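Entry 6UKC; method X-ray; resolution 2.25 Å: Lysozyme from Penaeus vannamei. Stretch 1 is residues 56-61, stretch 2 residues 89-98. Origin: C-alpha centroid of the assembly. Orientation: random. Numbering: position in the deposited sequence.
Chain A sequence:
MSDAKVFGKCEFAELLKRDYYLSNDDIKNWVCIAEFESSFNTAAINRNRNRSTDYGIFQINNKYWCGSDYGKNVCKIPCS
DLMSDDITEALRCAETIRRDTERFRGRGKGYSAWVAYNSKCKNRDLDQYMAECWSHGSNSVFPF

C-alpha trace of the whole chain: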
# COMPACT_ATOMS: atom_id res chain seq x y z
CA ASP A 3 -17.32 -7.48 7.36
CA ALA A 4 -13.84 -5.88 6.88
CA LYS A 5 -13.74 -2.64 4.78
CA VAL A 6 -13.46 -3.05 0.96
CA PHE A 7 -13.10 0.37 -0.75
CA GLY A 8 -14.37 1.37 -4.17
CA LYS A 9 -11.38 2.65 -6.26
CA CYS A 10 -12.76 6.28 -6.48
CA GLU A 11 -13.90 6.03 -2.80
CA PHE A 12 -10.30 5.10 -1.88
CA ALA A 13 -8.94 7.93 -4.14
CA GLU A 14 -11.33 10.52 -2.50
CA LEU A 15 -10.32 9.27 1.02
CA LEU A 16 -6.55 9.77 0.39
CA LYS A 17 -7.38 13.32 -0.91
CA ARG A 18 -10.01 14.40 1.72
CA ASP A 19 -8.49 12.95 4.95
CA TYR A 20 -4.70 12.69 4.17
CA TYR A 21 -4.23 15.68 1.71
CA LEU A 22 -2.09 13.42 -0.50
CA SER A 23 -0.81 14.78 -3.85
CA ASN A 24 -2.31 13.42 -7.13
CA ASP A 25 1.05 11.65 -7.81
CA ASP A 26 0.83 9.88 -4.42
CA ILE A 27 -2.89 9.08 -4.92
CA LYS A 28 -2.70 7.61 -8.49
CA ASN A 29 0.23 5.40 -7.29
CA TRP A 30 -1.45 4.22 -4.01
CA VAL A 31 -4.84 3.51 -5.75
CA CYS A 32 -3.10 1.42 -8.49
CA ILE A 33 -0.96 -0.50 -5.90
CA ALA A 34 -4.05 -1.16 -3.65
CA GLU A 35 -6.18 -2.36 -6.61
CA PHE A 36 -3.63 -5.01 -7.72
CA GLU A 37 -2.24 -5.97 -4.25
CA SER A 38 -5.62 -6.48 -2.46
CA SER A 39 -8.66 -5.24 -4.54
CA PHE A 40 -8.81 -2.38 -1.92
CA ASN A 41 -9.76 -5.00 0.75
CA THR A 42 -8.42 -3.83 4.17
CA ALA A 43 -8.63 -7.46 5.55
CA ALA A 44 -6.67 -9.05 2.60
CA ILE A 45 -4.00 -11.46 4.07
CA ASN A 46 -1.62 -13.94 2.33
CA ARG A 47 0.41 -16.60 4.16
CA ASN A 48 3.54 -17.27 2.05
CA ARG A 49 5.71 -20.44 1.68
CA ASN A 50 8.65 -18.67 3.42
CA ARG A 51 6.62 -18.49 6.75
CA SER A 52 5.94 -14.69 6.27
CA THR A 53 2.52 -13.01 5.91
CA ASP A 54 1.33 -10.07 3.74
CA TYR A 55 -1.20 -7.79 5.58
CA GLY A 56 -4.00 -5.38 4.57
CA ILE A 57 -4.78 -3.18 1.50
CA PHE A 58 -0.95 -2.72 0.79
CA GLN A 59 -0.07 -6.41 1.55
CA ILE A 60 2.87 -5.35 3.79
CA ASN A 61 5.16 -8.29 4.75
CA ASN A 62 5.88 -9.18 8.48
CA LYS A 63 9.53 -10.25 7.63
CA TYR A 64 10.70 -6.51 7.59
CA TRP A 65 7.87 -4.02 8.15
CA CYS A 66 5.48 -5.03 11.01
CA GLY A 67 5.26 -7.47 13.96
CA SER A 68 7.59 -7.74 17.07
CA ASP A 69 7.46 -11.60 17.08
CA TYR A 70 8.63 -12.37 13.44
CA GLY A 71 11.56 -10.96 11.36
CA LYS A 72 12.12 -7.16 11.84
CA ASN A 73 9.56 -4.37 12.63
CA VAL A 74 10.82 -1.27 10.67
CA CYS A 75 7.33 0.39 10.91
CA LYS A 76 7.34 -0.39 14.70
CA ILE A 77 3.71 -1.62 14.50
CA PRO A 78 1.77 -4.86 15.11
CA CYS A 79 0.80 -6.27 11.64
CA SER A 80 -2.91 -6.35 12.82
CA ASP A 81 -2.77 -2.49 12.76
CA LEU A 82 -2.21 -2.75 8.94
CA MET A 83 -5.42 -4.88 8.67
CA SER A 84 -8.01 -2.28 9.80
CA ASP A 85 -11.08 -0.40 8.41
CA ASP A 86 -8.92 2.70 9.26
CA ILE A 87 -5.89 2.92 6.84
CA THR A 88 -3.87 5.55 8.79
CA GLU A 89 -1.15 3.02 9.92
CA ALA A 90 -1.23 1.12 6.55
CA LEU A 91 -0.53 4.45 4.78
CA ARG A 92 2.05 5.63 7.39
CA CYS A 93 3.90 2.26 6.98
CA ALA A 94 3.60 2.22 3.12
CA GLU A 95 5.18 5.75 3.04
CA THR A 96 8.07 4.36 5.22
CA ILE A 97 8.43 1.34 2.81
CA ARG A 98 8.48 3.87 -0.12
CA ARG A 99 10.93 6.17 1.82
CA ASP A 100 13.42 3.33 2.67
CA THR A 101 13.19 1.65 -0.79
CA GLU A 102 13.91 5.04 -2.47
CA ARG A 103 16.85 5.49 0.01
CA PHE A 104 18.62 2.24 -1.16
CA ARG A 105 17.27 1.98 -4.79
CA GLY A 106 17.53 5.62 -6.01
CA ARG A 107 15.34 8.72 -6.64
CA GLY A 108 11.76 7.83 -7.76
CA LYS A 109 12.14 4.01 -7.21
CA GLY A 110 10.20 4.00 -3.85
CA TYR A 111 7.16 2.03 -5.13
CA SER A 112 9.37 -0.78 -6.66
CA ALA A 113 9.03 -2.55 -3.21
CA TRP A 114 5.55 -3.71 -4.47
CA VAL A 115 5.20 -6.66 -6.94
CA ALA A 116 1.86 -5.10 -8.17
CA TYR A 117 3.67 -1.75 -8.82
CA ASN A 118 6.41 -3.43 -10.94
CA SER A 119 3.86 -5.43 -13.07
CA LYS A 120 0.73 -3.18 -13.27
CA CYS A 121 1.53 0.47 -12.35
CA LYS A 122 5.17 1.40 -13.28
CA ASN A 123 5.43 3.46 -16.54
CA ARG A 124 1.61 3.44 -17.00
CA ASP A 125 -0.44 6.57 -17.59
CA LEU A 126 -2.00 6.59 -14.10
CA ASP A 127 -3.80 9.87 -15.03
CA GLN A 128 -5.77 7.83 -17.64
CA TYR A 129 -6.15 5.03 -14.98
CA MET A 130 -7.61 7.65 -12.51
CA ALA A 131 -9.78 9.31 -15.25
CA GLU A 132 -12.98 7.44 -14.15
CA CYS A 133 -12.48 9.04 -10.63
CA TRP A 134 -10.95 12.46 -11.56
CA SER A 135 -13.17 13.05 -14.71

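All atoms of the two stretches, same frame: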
# COMPACT_ATOMS: atom_id res chain seq x y z
N GLY A 56 -3.17 -6.55 4.86
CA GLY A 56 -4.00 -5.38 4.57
C GLY A 56 -4.02 -4.99 3.10
O GLY A 56 -3.55 -5.76 2.26
N ILE A 57 -4.53 -3.79 2.84
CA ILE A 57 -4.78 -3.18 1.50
C ILE A 57 -3.45 -3.02 0.72
O ILE A 57 -3.54 -3.00 -0.54
CB ILE A 57 -5.52 -1.85 1.69
CG1 ILE A 57 -6.09 -1.33 0.37
CG2 ILE A 57 -4.64 -0.80 2.38
CD1 ILE A 57 -7.24 -0.39 0.55
N PHE A 58 -2.30 -2.91 1.41
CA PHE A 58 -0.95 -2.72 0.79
C PHE A 58 -0.10 -3.98 0.95
O PHE A 58 1.10 -3.94 0.58
CB PHE A 58 -0.24 -1.47 1.33
CG PHE A 58 -0.92 -0.16 1.02
CD1 PHE A 58 -1.30 0.16 -0.28
CD2 PHE A 58 -1.11 0.80 1.99
CE1 PHE A 58 -1.88 1.38 -0.58
CE2 PHE A 58 -1.70 2.02 1.69
CZ PHE A 58 -2.09 2.31 0.40
N GLN A 59 -0.69 -5.07 1.48
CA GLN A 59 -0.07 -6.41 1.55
C GLN A 59 1.37 -6.25 2.02
O GLN A 59 2.28 -6.69 1.33
CB GLN A 59 -0.22 -7.09 0.18
CG GLN A 59 -1.65 -7.53 -0.09
CD GLN A 59 -1.97 -8.66 0.86
OE1 GLN A 59 -1.40 -9.75 0.72
NE2 GLN A 59 -2.83 -8.39 1.84
N ILE A 60 1.55 -5.61 3.17
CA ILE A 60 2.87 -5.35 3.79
C ILE A 60 3.30 -6.61 4.56
O ILE A 60 2.45 -7.17 5.32
CB ILE A 60 2.79 -4.12 4.71
CG1 ILE A 60 2.53 -2.84 3.90
CG2 ILE A 60 4.04 -4.02 5.55
CD1 ILE A 60 1.85 -1.76 4.65
N ASN A 61 4.57 -6.98 4.39
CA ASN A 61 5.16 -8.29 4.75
C ASN A 61 5.74 -8.20 6.17
O ASN A 61 6.52 -7.25 6.40
CB ASN A 61 6.24 -8.72 3.74
CG ASN A 61 6.69 -10.15 3.95
OD1 ASN A 61 7.72 -10.39 4.57
ND2 ASN A 61 5.89 -11.11 3.50
N GLU A 89 -2.46 3.68 9.62
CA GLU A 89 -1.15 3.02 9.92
C GLU A 89 -0.64 2.32 8.66
O GLU A 89 0.60 2.30 8.46
CB GLU A 89 -1.29 2.03 11.07
CG GLU A 89 -1.66 2.67 12.39
CD GLU A 89 -0.53 3.37 13.12
OE1 GLU A 89 -0.73 3.60 14.32
OE2 GLU A 89 0.54 3.65 12.49
N ALA A 90 -1.55 1.75 7.86
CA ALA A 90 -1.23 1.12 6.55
C ALA A 90 -0.51 2.16 5.70
O ALA A 90 0.61 1.88 5.24
CB ALA A 90 -2.48 0.61 5.87
N LEU A 91 -1.09 3.36 5.60
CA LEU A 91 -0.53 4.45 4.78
C LEU A 91 0.80 4.89 5.40
O LEU A 91 1.84 4.91 4.65
CB LEU A 91 -1.57 5.57 4.70
CG LEU A 91 -1.18 6.82 3.91
CD1 LEU A 91 -0.74 6.48 2.48
CD2 LEU A 91 -2.34 7.80 3.89
N ARG A 92 0.81 5.18 6.71
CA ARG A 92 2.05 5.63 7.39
C ARG A 92 3.16 4.62 7.06
O ARG A 92 4.27 5.06 6.64
CB ARG A 92 1.80 5.83 8.89
CG ARG A 92 2.95 6.49 9.63
CD ARG A 92 2.59 6.78 11.09
NE ARG A 92 1.60 7.85 11.14
CZ ARG A 92 0.45 7.81 11.81
NH1 ARG A 92 0.14 6.78 12.58
NH2 ARG A 92 -0.38 8.84 11.77
N CYS A 93 2.87 3.32 7.16
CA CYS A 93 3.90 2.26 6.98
C CYS A 93 4.28 2.12 5.49
O CYS A 93 5.51 1.93 5.17
CB CYS A 93 3.44 0.94 7.57
SG CYS A 93 4.68 -0.37 7.42
N ALA A 94 3.31 2.24 4.58
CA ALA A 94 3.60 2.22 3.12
C ALA A 94 4.53 3.40 2.79
O ALA A 94 5.53 3.19 2.07
CB ALA A 94 2.32 2.22 2.30
N GLU A 95 4.30 4.58 3.34
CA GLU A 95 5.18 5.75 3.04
C GLU A 95 6.60 5.49 3.55
O GLU A 95 7.54 6.02 2.93
CB GLU A 95 4.62 7.01 3.68
CG GLU A 95 3.37 7.48 2.98
CD GLU A 95 2.72 8.71 3.57
OE1 GLU A 95 2.03 9.42 2.83
OE2 GLU A 95 2.91 8.94 4.77
N THR A 96 6.74 4.80 4.69
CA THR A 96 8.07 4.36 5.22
C THR A 96 8.71 3.33 4.28
O THR A 96 9.96 3.40 4.06
CB THR A 96 7.93 3.77 6.62
OG1 THR A 96 7.44 4.84 7.41
CG2 THR A 96 9.23 3.23 7.19
N ILE A 97 7.91 2.36 3.79
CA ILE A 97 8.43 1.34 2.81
C ILE A 97 8.92 2.09 1.56
O ILE A 97 10.07 1.83 1.14
CB ILE A 97 7.36 0.28 2.50
CG1 ILE A 97 7.07 -0.58 3.73
CG2 ILE A 97 7.75 -0.56 1.28
CD1 ILE A 97 5.88 -1.47 3.58
N ARG A 98 8.11 2.99 1.02
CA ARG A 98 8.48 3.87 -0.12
C ARG A 98 9.73 4.70 0.23
O ARG A 98 10.64 4.75 -0.59
CB ARG A 98 7.34 4.82 -0.51
CG ARG A 98 7.53 5.44 -1.89
CD ARG A 98 6.55 6.56 -2.20
NE ARG A 98 6.57 7.56 -1.16
CZ ARG A 98 5.52 8.22 -0.70
NH1 ARG A 98 4.31 8.00 -1.20
NH2 ARG A 98 5.68 9.10 0.29

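The contact between residues 56-61 and the helix 89-98 is a small, mainly apolar packing, in which Phe58 and Ile60 lie against one side of the helix and no hydrogen bond or salt bridge crosses between the stretches. Together the two sides bury 284 Å², most of the share of the first stretch coming from these two side chains. Ile57, Phe58, Ile60, Ala90, Leu91, Cys93, Ala94 and Ile97 are all buried in the structure, which suits their apolar side chains.

The helix meets them with Ala90, Ala94 and Ile97, whose CA-to-CB bonds all point toward the first stretch, and with Cys93, whose bond points sideways. The spacing of three and four residues brings these positions onto one side of the helix. The backbones come nearest at Phe58 and Ala90, with CA atoms 6.9 Å apart, and the small alanine side chains leave room there for the aromatic ring. With chi1 in the m well, Phe58 places its CD2 3.7 Å from Ala94 CB and 4.1 Å from Ala90 CB, while its CE2 lies 4.1 Å from Leu91 CA. The Leu91 side chain starts away from the contact, so the ring meets its backbone. The carbonyl oxygen of Ala90 sits at the ring edge, 3.8 Å from Phe58 CD2; this oxygen already accepts the helical hydrogen bond from Ala94 N, with an N to O distance of 2.8 Å, so this carbonyl is not left unpaired beside the ring.

Ile60 extends the contact along the helix. Its CG1 packs 3.6 Å from Ile97 CD1, its CG2 lies 4.2 Å from Cys93 SG, and its CD1 reaches to 3.9 Å from Ala90 O. The side chain thus touches Ala90, Cys93, Ala94 and Ile97, residues spaced three and four apart on the side of the helix that faces it. Cys93 is bonded covalently elsewhere in the structure, so its sulfur contributes apolar surface here. Ile57 adds a lighter contact at the Ala90 end, with its CG2 4.3 Å from Ala90 CB.

The first stretch is shaped by a type I turn from Gly56 to Gln59. Gly56 O accepts hydrogen bonds from Gln59 N at 3.0 Å and from Gln59 NE2 at 2.8 Å, so the Gln59 side chain, itself out of reach of the helix, braces the turn that carries Ile57 and Phe58. The positive phi of Gly56, 77°, favours glycine.

Polar side chains of the helix stay out of the contact. Glu89 and Arg92 form a salt bridge with each other, Arg92 NH1 lying 3.2 Å from Glu89 OE2 in a weak hydrogen bond, and Glu95, Thr96 and Arg98 likewise do not reach the first stretch.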